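PDB 5JOZ: Non-reducing end alpha-L-arabinofuranosidase BoGH43B from Bacteroides ovatus, which removes terminal non-reducing alpha-L-arabinofuranosyl residues from xyloglucan side branches, a step in the breakdown of this polysaccharide. Local coordinates for residues Leu223-Cys228 and Asp288-Glu293; Gln234-Ala239 and Ala251-Ile256; His331-Leu336 and Ser359-Arg364. All coordinates share one frame; numbering follows the deposited sequence.

Contact 1 of 3, residues Leu223-Cys228 and Asp288-Glu293; sequences LSNMNC and DGVVQE
In Asn225, CG stands anti to the carbonyl carbon and beside the backbone N (chi1 -70°), and a small chi2 of 25° turns the flat amide so that both its polar atoms meet the backbone of Val291. OD1 accepts from Val291 N at 2.9 Å, with the donor in the carbonyl plane on a lone pair. ND2 gives the straighter bond, to Val291 O at 3.2 Å (168° at the hydrogen), and that oxygen lies close to the amide plane. Paired in this way with the N-H and C=O of one residue, the amide imitates the edge of a neighbouring strand, although both segments are loops. Val290, crossing Asn225 at about a right angle, lays CG1 3.6 Å from OD1. One residue earlier the backbones join directly: Ser224 N donates to Gly289 O at 2.7 Å, from above the carbonyl plane, and Leu223 CA adds a CA-H...O contact to the same oxygen. Gly289 has a positive phi, and its CA lies 4.1 Å from Leu223 CA. The CB of Ser224 points away from the partner segment, and OG closes an ST turn by accepting from Met226 N while also bonding His200 O. Since ND2 has a second acceptor in Phe233 O, both amide hydrogens can be used, so three bonds fix the rotation of this buried amide, and two of them bind the loops to each other.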
loop_
_atom_site.group_PDB
_atom_site.type_symbol
_atom_site.label_atom_id
_atom_site.label_comp_id
_atom_site.label_asym_id
_atom_site.label_seq_id
_atom_site.Cartn_x
_atom_site.Cartn_y
_atom_site.Cartn_z
ATOM N N LEU A 223 -0.846 -7.382 20.627
ATOM C CA LEU A 223 -1.470 -8.200 19.589
ATOM C C LEU A 223 -0.398 -8.970 18.831
ATOM O O LEU A 223 0.686 -8.450 18.590
ATOM C CB LEU A 223 -2.372 -7.376 18.650
ATOM C CG LEU A 223 -1.796 -6.084 18.078
ATOM C CD1 LEU A 223 -1.051 -6.291 16.770
ATOM C CD2 LEU A 223 -2.924 -5.094 17.851
ATOM N N SER A 224 -0.704 -10.236 18.549
ATOM C CA SER A 224 0.138 -11.117 17.749
ATOM C C SER A 224 -0.587 -12.419 17.441
ATOM O O SER A 224 -1.340 -12.907 18.274
ATOM C CB SER A 224 1.424 -11.481 18.482
ATOM O OG SER A 224 2.219 -12.310 17.648
ATOM N N ASN A 225 -0.341 -12.963 16.246
ATOM C CA ASN A 225 -0.784 -14.320 15.852
ATOM C C ASN A 225 0.366 -15.350 15.837
ATOM O O ASN A 225 0.218 -16.457 15.320
ATOM C CB ASN A 225 -1.512 -14.260 14.500
ATOM C CG ASN A 225 -2.849 -13.578 14.610
ATOM O OD1 ASN A 225 -3.054 -12.767 15.506
ATOM N ND2 ASN A 225 -3.773 -13.903 13.707
ATOM N N MET A 226 1.501 -14.948 16.407
ATOM C CA MET A 226 2.625 -15.816 16.791
ATOM C C MET A 226 2.252 -17.200 17.368
ATOM O O MET A 226 2.786 -18.213 16.926
ATOM C CB MET A 226 3.458 -15.022 17.807
ATOM C CG MET A 226 4.689 -15.666 18.402
ATOM S SD MET A 226 5.646 -14.396 19.261
ATOM C CE MET A 226 4.450 -13.736 20.425
ATOM N N ASN A 227 1.338 -17.237 18.335
ATOM C CA ASN A 227 0.978 -18.488 19.043
ATOM C C ASN A 227 -0.132 -19.344 18.398
ATOM O O ASN A 227 -0.470 -20.404 18.936
ATOM C CB ASN A 227 0.599 -18.180 20.503
ATOM C CG ASN A 227 1.804 -17.850 21.367
ATOM O OD1 ASN A 227 2.876 -17.475 20.873
ATOM N ND2 ASN A 227 1.631 -17.989 22.677
ATOM N N CYS A 228 -0.702 -18.893 17.276
ATOM C CA CYS A 228 -1.628 -19.710 16.475
ATOM C C CYS A 228 -1.042 -19.887 15.063
ATOM O O CYS A 228 -1.308 -19.067 14.182
ATOM C CB CYS A 228 -3.039 -19.087 16.423
ATOM S SG CYS A 228 -4.142 -19.529 17.797
ATOM N N ASP A 288 -5.655 -13.428 24.457
ATOM C CA ASP A 288 -4.384 -13.995 23.969
ATOM C C ASP A 288 -3.629 -13.114 22.954
ATOM O O ASP A 288 -2.545 -13.489 22.492
ATOM C CB ASP A 288 -4.637 -15.408 23.395
ATOM C CG ASP A 288 -5.835 -15.465 22.418
ATOM O OD1 ASP A 288 -6.329 -14.398 21.962
ATOM O OD2 ASP A 288 -6.289 -16.592 22.104
ATOM N N GLY A 289 -4.188 -11.952 22.615
ATOM C CA GLY A 289 -3.568 -11.045 21.651
ATOM C C GLY A 289 -3.800 -11.388 20.191
ATOM O O GLY A 289 -3.223 -10.735 19.330
ATOM N N VAL A 290 -4.650 -12.377 19.902
ATOM C CA VAL A 290 -4.816 -12.894 18.541
ATOM C C VAL A 290 -5.872 -12.101 17.789
ATOM O O VAL A 290 -7.016 -11.982 18.242
ATOM C CB VAL A 290 -5.194 -14.400 18.537
ATOM C CG1 VAL A 290 -5.453 -14.907 17.112
ATOM C CG2 VAL A 290 -4.087 -15.216 19.196
ATOM N N VAL A 291 -5.477 -11.562 16.638
ATOM C CA VAL A 291 -6.392 -10.806 15.764
ATOM C C VAL A 291 -7.236 -11.834 14.994
ATOM O O VAL A 291 -6.688 -12.671 14.274
ATOM C CB VAL A 291 -5.613 -9.840 14.829
ATOM C CG1 VAL A 291 -6.514 -9.232 13.757
ATOM C CG2 VAL A 291 -4.973 -8.736 15.663
ATOM N N GLN A 292 -8.553 -11.758 15.185
ATOM C CA GLN A 292 -9.510 -12.789 14.739
ATOM C C GLN A 292 -10.145 -12.417 13.399
ATOM O O GLN A 292 -10.079 -11.262 12.971
ATOM C CB GLN A 292 -10.639 -12.981 15.784
ATOM C CG GLN A 292 -10.201 -13.378 17.199
ATOM C CD GLN A 292 -9.531 -14.754 17.310
ATOM O OE1 GLN A 292 -8.680 -14.968 18.174
ATOM N NE2 GLN A 292 -9.912 -15.688 16.443
ATOM N N GLU A 293 -10.791 -13.401 12.784
ATOM C CA GLU A 293 -11.410 -13.272 11.466
ATOM C C GLU A 293 -12.605 -12.357 11.477
ATOM O O GLU A 293 -12.781 -11.567 10.554
ATOM C CB GLU A 293 -11.835 -14.640 10.911
#

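Contact 2 of 3, residues Gln234-Ala239 and Ala251-Ile256; sequences QAIGHA and AVCLGI
Leu254 starts on the face of the sheet it shares with Ile256, and its side chain leans back over the partner strand. CB lies 3.8 Å from Gly237 O; CG, in the crowded position between backbone N and carbonyl carbon (chi1 70°), comes to 3.2 Å from the same oxygen. There the branches part: CD1 reaches Ala235 O at 3.3 Å, while CD2 rests 3.8 Å from His238 CB. Beneath this side chain the backbones of Gly237 and Leu254 form an antiparallel hydrogen-bonded pair, in which Leu254 N lies nearly on the C=O axis of Gly237, 2.9 Å from its O. Gln234 and Ile256 make a second such pair, and the register slips by one residue between the two, a beta bulge at the corner where Ala235 has positive phi and psi. Ala235 CB packs on Ile256 CG1. Among the residues directed elsewhere, Ile236 CG2 touches Cys253 SG at 3.8 Å, and a CB on Gly255 would collide with Ile236 CD1. His238 lies beside Asp16, the inferred proton acceptor, and Asp126, the inferred pKa modulator. These strands form the first hairpin of a four-stranded antiparallel blade in the five-bladed beta-propeller of family GH43, whose innermost strand borders the active site.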
loop_
_atom_site.group_PDB
_atom_site.type_symbol
_atom_site.label_atom_id
_atom_site.label_comp_id
_atom_site.label_asym_id
_atom_site.label_seq_id
_atom_site.Cartn_x
_atom_site.Cartn_y
_atom_site.Cartn_z
ATOM N N GLN A 234 -1.498 -13.941 9.683
ATOM C CA GLN A 234 -0.151 -14.111 10.224
ATOM C C GLN A 234 0.633 -12.777 10.113
ATOM O O GLN A 234 0.144 -11.812 9.514
ATOM C CB GLN A 234 0.544 -15.263 9.477
ATOM C CG GLN A 234 1.409 -16.198 10.325
ATOM C CD GLN A 234 0.667 -16.941 11.440
ATOM O OE1 GLN A 234 -0.429 -17.476 11.250
ATOM N NE2 GLN A 234 1.292 -16.996 12.607
ATOM N N ALA A 235 1.820 -12.725 10.722
ATOM C CA ALA A 235 2.671 -11.517 10.764
ATOM C C ALA A 235 1.920 -10.242 11.157
ATOM O O ALA A 235 2.114 -9.175 10.565
ATOM C CB ALA A 235 3.403 -11.317 9.435
ATOM N N ILE A 236 1.064 -10.382 12.165
ATOM C CA ILE A 236 0.256 -9.288 12.679
ATOM C C ILE A 236 1.168 -8.353 13.499
ATOM O O ILE A 236 1.970 -8.805 14.313
ATOM C CB ILE A 236 -0.932 -9.841 13.506
ATOM C CG1 ILE A 236 -1.997 -10.438 12.575
ATOM C CG2 ILE A 236 -1.538 -8.782 14.418
ATOM C CD1 ILE A 236 -2.864 -9.420 11.853
ATOM N N GLY A 237 1.066 -7.057 13.251
ATOM C CA GLY A 237 1.870 -6.080 13.973
ATOM C C GLY A 237 1.782 -4.710 13.350
ATOM O O GLY A 237 0.991 -4.501 12.430
ATOM N N HIS A 238 2.599 -3.784 13.854
ATOM C CA HIS A 238 2.587 -2.375 13.434
ATOM C C HIS A 238 1.203 -1.729 13.594
ATOM O O HIS A 238 0.601 -1.230 12.634
ATOM C CB HIS A 238 3.117 -2.198 12.002
ATOM C CG HIS A 238 3.711 -0.844 11.745
ATOM N ND1 HIS A 238 5.026 -0.665 11.372
ATOM C CD2 HIS A 238 3.179 0.398 11.844
ATOM C CE1 HIS A 238 5.272 0.625 11.229
ATOM N NE2 HIS A 238 4.169 1.292 11.519
ATOM N N ALA A 239 0.714 -1.754 14.825
ATOM C CA ALA A 239 -0.581 -1.202 15.170
ATOM C C ALA A 239 -0.551 0.305 15.477
ATOM O O ALA A 239 0.505 0.875 15.741
ATOM C CB ALA A 239 -1.159 -1.954 16.356
ATOM N N ALA A 251 -7.753 -0.872 17.595
ATOM C CA ALA A 251 -6.434 -0.856 16.995
ATOM C C ALA A 251 -6.558 -1.196 15.521
ATOM O O ALA A 251 -7.321 -2.085 15.148
ATOM C CB ALA A 251 -5.532 -1.862 17.684
ATOM N N VAL A 252 -5.820 -0.480 14.681
ATOM C CA VAL A 252 -5.550 -0.969 13.335
ATOM C C VAL A 252 -4.116 -1.472 13.335
ATOM O O VAL A 252 -3.298 -1.005 14.120
ATOM C CB VAL A 252 -5.809 0.071 12.228
ATOM C CG1 VAL A 252 -7.287 0.424 12.202
ATOM C CG2 VAL A 252 -4.924 1.320 12.403
ATOM N N CYS A 253 -3.847 -2.460 12.493
ATOM C CA CYS A 253 -2.518 -3.051 12.351
ATOM C C CYS A 253 -2.434 -3.736 10.993
ATOM O O CYS A 253 -3.456 -3.882 10.298
ATOM C CB CYS A 253 -2.273 -4.086 13.440
ATOM S SG CYS A 253 -3.210 -5.614 13.176
ATOM N N LEU A 254 -1.224 -4.157 10.633
ATOM C CA LEU A 254 -0.988 -4.859 9.388
ATOM C C LEU A 254 -0.900 -6.345 9.642
ATOM O O LEU A 254 -0.663 -6.776 10.759
ATOM C CB LEU A 254 0.298 -4.373 8.699
ATOM C CG LEU A 254 1.698 -4.669 9.266
ATOM C CD1 LEU A 254 2.117 -6.136 9.199
ATOM C CD2 LEU A 254 2.717 -3.796 8.555
ATOM N N GLY A 255 -1.072 -7.116 8.581
ATOM C CA GLY A 255 -0.880 -8.561 8.617
ATOM C C GLY A 255 -0.853 -9.130 7.212
ATOM O O GLY A 255 -1.014 -8.395 6.222
ATOM N N ILE A 256 -0.680 -10.444 7.124
ATOM C CA ILE A 256 -0.724 -11.140 5.834
ATOM C C ILE A 256 -1.753 -12.257 5.885
ATOM O O ILE A 256 -2.085 -12.733 6.973
ATOM C CB ILE A 256 0.662 -11.675 5.420
ATOM C CG1 ILE A 256 1.230 -12.624 6.486
ATOM C CG2 ILE A 256 1.616 -10.504 5.178
ATOM C CD1 ILE A 256 2.465 -13.383 6.046
#

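Contact 3 of 3, residues His331-Leu336 and Ser359-Arg364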
loop_
_atom_site.group_PDB
_atom_site.type_symbol
_atom_site.label_atom_id
_atom_site.label_comp_id
_atom_site.label_asym_id
_atom_site.label_seq_id
_atom_site.Cartn_x
_atom_site.Cartn_y
_atom_site.Cartn_z
ATOM N N HIS A 331 3.423 13.174 -17.474
ATOM C CA HIS A 331 2.062 13.183 -18.009
ATOM C C HIS A 331 2.061 13.011 -19.536
ATOM O O HIS A 331 1.029 12.667 -20.100
ATOM C CB HIS A 331 1.300 14.468 -17.619
ATOM C CG HIS A 331 -0.197 14.305 -17.551
ATOM N ND1 HIS A 331 -0.915 13.534 -18.442
ATOM C CD2 HIS A 331 -1.107 14.836 -16.699
ATOM C CE1 HIS A 331 -2.200 13.587 -18.134
ATOM N NE2 HIS A 331 -2.343 14.368 -17.080
ATOM N N SER A 332 3.197 13.252 -20.196
ATOM C CA SER A 332 3.325 12.988 -21.626
ATOM C C SER A 332 3.029 11.531 -22.070
ATOM O O SER A 332 2.736 11.320 -23.245
ATOM C CB SER A 332 4.713 13.424 -22.148
ATOM O OG SER A 332 5.764 12.793 -21.436
ATOM N N PHE A 333 3.124 10.535 -21.184
ATOM C CA PHE A 333 2.817 9.149 -21.623
ATOM C C PHE A 333 1.348 8.705 -21.507
ATOM O O PHE A 333 1.012 7.637 -22.014
ATOM C CB PHE A 333 3.803 8.096 -21.069
ATOM C CG PHE A 333 3.603 7.708 -19.614
ATOM C CD1 PHE A 333 2.491 6.974 -19.197
ATOM C CD2 PHE A 333 4.589 7.997 -18.669
ATOM C CE1 PHE A 333 2.338 6.604 -17.871
ATOM C CE2 PHE A 333 4.441 7.614 -17.343
ATOM C CZ PHE A 333 3.319 6.918 -16.945
ATOM N N TRP A 334 0.492 9.501 -20.857
ATOM C CA TRP A 334 -0.928 9.152 -20.697
ATOM C C TRP A 334 -1.877 10.339 -20.831
ATOM O O TRP A 334 -1.585 11.445 -20.384
ATOM C CB TRP A 334 -1.193 8.444 -19.359
ATOM C CG TRP A 334 -1.055 9.309 -18.148
ATOM C CD1 TRP A 334 0.113 9.680 -17.541
ATOM C CD2 TRP A 334 -2.103 9.925 -17.401
ATOM N NE1 TRP A 334 -0.144 10.485 -16.465
ATOM C CE2 TRP A 334 -1.496 10.651 -16.351
ATOM C CE3 TRP A 334 -3.494 9.939 -17.514
ATOM C CZ2 TRP A 334 -2.238 11.367 -15.404
ATOM C CZ3 TRP A 334 -4.230 10.658 -16.586
ATOM C CH2 TRP A 334 -3.600 11.366 -15.542
ATOM N N SER A 335 -3.034 10.077 -21.422
ATOM C CA SER A 335 -4.078 11.079 -21.571
ATOM C C SER A 335 -5.441 10.439 -21.509
ATOM O O SER A 335 -5.663 9.367 -22.090
ATOM C CB SER A 335 -3.952 11.799 -22.918
ATOM O OG SER A 335 -4.923 12.831 -23.026
ATOM N N LEU A 336 -6.339 11.123 -20.807
ATOM C CA LEU A 336 -7.785 10.913 -20.897
ATOM C C LEU A 336 -8.468 11.984 -21.774
ATOM O O LEU A 336 -9.689 11.941 -21.961
ATOM C CB LEU A 336 -8.389 10.931 -19.490
ATOM C CG LEU A 336 -8.001 9.764 -18.571
ATOM C CD1 LEU A 336 -8.209 10.149 -17.106
ATOM C CD2 LEU A 336 -8.785 8.507 -18.918
ATOM N N SER A 359 5.604 3.564 -18.721
ATOM C CA SER A 359 4.191 3.805 -19.007
ATOM C C SER A 359 3.311 2.639 -18.476
ATOM O O SER A 359 2.875 1.748 -19.215
ATOM C CB SER A 359 3.983 4.041 -20.508
ATOM O OG SER A 359 4.904 5.009 -21.002
ATOM N N PHE A 360 3.081 2.674 -17.172
ATOM C CA PHE A 360 2.344 1.654 -16.443
ATOM C C PHE A 360 1.334 2.382 -15.577
ATOM O O PHE A 360 1.673 3.387 -14.950
ATOM C CB PHE A 360 3.300 0.836 -15.560
ATOM C CG PHE A 360 2.605 -0.108 -14.605
ATOM C CD1 PHE A 360 2.152 0.335 -13.360
ATOM C CD2 PHE A 360 2.433 -1.441 -14.935
ATOM C CE1 PHE A 360 1.528 -0.526 -12.487
ATOM C CE2 PHE A 360 1.807 -2.314 -14.065
ATOM C CZ PHE A 360 1.352 -1.855 -12.840
ATOM N N ILE A 361 0.102 1.889 -15.569
ATOM C CA ILE A 361 -0.955 2.403 -14.702
ATOM C C ILE A 361 -1.715 1.194 -14.172
ATOM O O ILE A 361 -2.317 0.429 -14.938
ATOM C CB ILE A 361 -1.915 3.363 -15.440
ATOM C CG1 ILE A 361 -1.106 4.478 -16.138
ATOM C CG2 ILE A 361 -2.941 3.962 -14.466
ATOM C CD1 ILE A 361 -1.916 5.609 -16.748
ATOM N N GLY A 362 -1.672 1.007 -12.861
ATOM C CA GLY A 362 -2.239 -0.194 -12.271
ATOM C C GLY A 362 -2.923 0.022 -10.952
ATOM O O GLY A 362 -2.991 1.141 -10.436
ATOM N N ARG A 363 -3.434 -1.075 -10.412
ATOM C CA ARG A 363 -4.050 -1.041 -9.117
ATOM C C ARG A 363 -3.778 -2.301 -8.329
ATOM O O ARG A 363 -3.526 -3.367 -8.897
ATOM C CB ARG A 363 -5.543 -0.761 -9.253
ATOM C CG ARG A 363 -6.399 -1.926 -9.703
ATOM C CD ARG A 363 -7.849 -1.674 -9.344
ATOM N NE ARG A 363 -8.546 -0.907 -10.360
ATOM C CZ ARG A 363 -9.809 -0.516 -10.264
ATOM N NH1 ARG A 363 -10.534 -0.796 -9.187
ATOM N NH2 ARG A 363 -10.350 0.173 -11.258
ATOM N N ARG A 364 -3.863 -2.147 -7.012
ATOM C CA ARG A 364 -3.634 -3.216 -6.059
ATOM C C ARG A 364 -4.558 -4.411 -6.312
ATOM O O ARG A 364 -5.764 -4.232 -6.499
ATOM C CB ARG A 364 -3.900 -2.705 -4.643
ATOM C CG ARG A 364 -2.920 -1.661 -4.127
ATOM C CD ARG A 364 -3.567 -0.816 -3.047
ATOM N NE ARG A 364 -2.664 0.207 -2.505
ATOM C CZ ARG A 364 -2.296 1.337 -3.119
ATOM N NH1 ARG A 364 -2.732 1.647 -4.346
ATOM N NH2 ARG A 364 -1.468 2.183 -2.490
#
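The ring of Phe333 lies against the backbone and short side chain of Ser359. Ser359 CA stands 3.6 Å from the ring centroid and 16° off the ring normal, a CH-pi contact over one face, and Ser359 CB covers the same face nearer CD1, at 3.5 Å from that atom. At the ring edge, near its plane, Ile361 CG1 is a looser neighbour, 4.4 Å from Phe333 CE1. Alongside, Ile361 CD1 meets Trp334 CB at 3.9 Å and lies about as close to Trp334 CG, the two side chains crossing at about a right angle. Phe333 holds CG in the crowded position between backbone N and carbonyl carbon (chi1 77°), and with CG so placed the ring is laid over Ser359. Ser359 OG comes within 3.3 Å of Phe333 CB, but its hydrogen bond is with Lys346 O; the backbone of Lys346 also bonds that of Phe333, so one residue ties down both partners. An alanine in place of Phe333 would remove the ring over Ser359 CA and the edge beside Ile361, and would probably loosen the packing between the two segments. Across the 3-10 turn, His331 folds back over one face of the indole: His331 CE1 sits 3.4 Å above the centre of the Trp334 ring, while His331 ND1 makes a weak hydrogen bond to Trp334 O. Farther out, Phe325 touches Phe333, Trp334 and Ile361, and Leu345 touches both Phe333 and Ile361. The contact thus bridges the two sheets of the concanavalin A-like sandwich: strand 334-335 pairs with strand 343-345 in one, strand 359-364 with strand 480-486 in the other, and strand 325-326 lends its side chains to the packing.

How the contacts relate
Contacts 1 and 2 belong to the catalytic propeller and touch each other, Ile236 of contact 2 packing on Leu223 and Val291 of contact 1. The hairpin of contact 2 falls, in sequence, between the two loops that contact 1 joins. Contact 3 lies across the chain's centre in the C-terminal domain, about 31 Å from contact 2, centre to centre. All are largely buried, contact 2 nearest the chain's centre (about 13 Å between centres), contact 1 farthest out (about 22 Å) with exposed Asp288 at its margin. Side-chain-to-backbone amide bonds join loops in contact 1, bulged antiparallel pairing dominates contact 2 beside the active site, and apolar and CH-pi packing joins two sheets in contact 3.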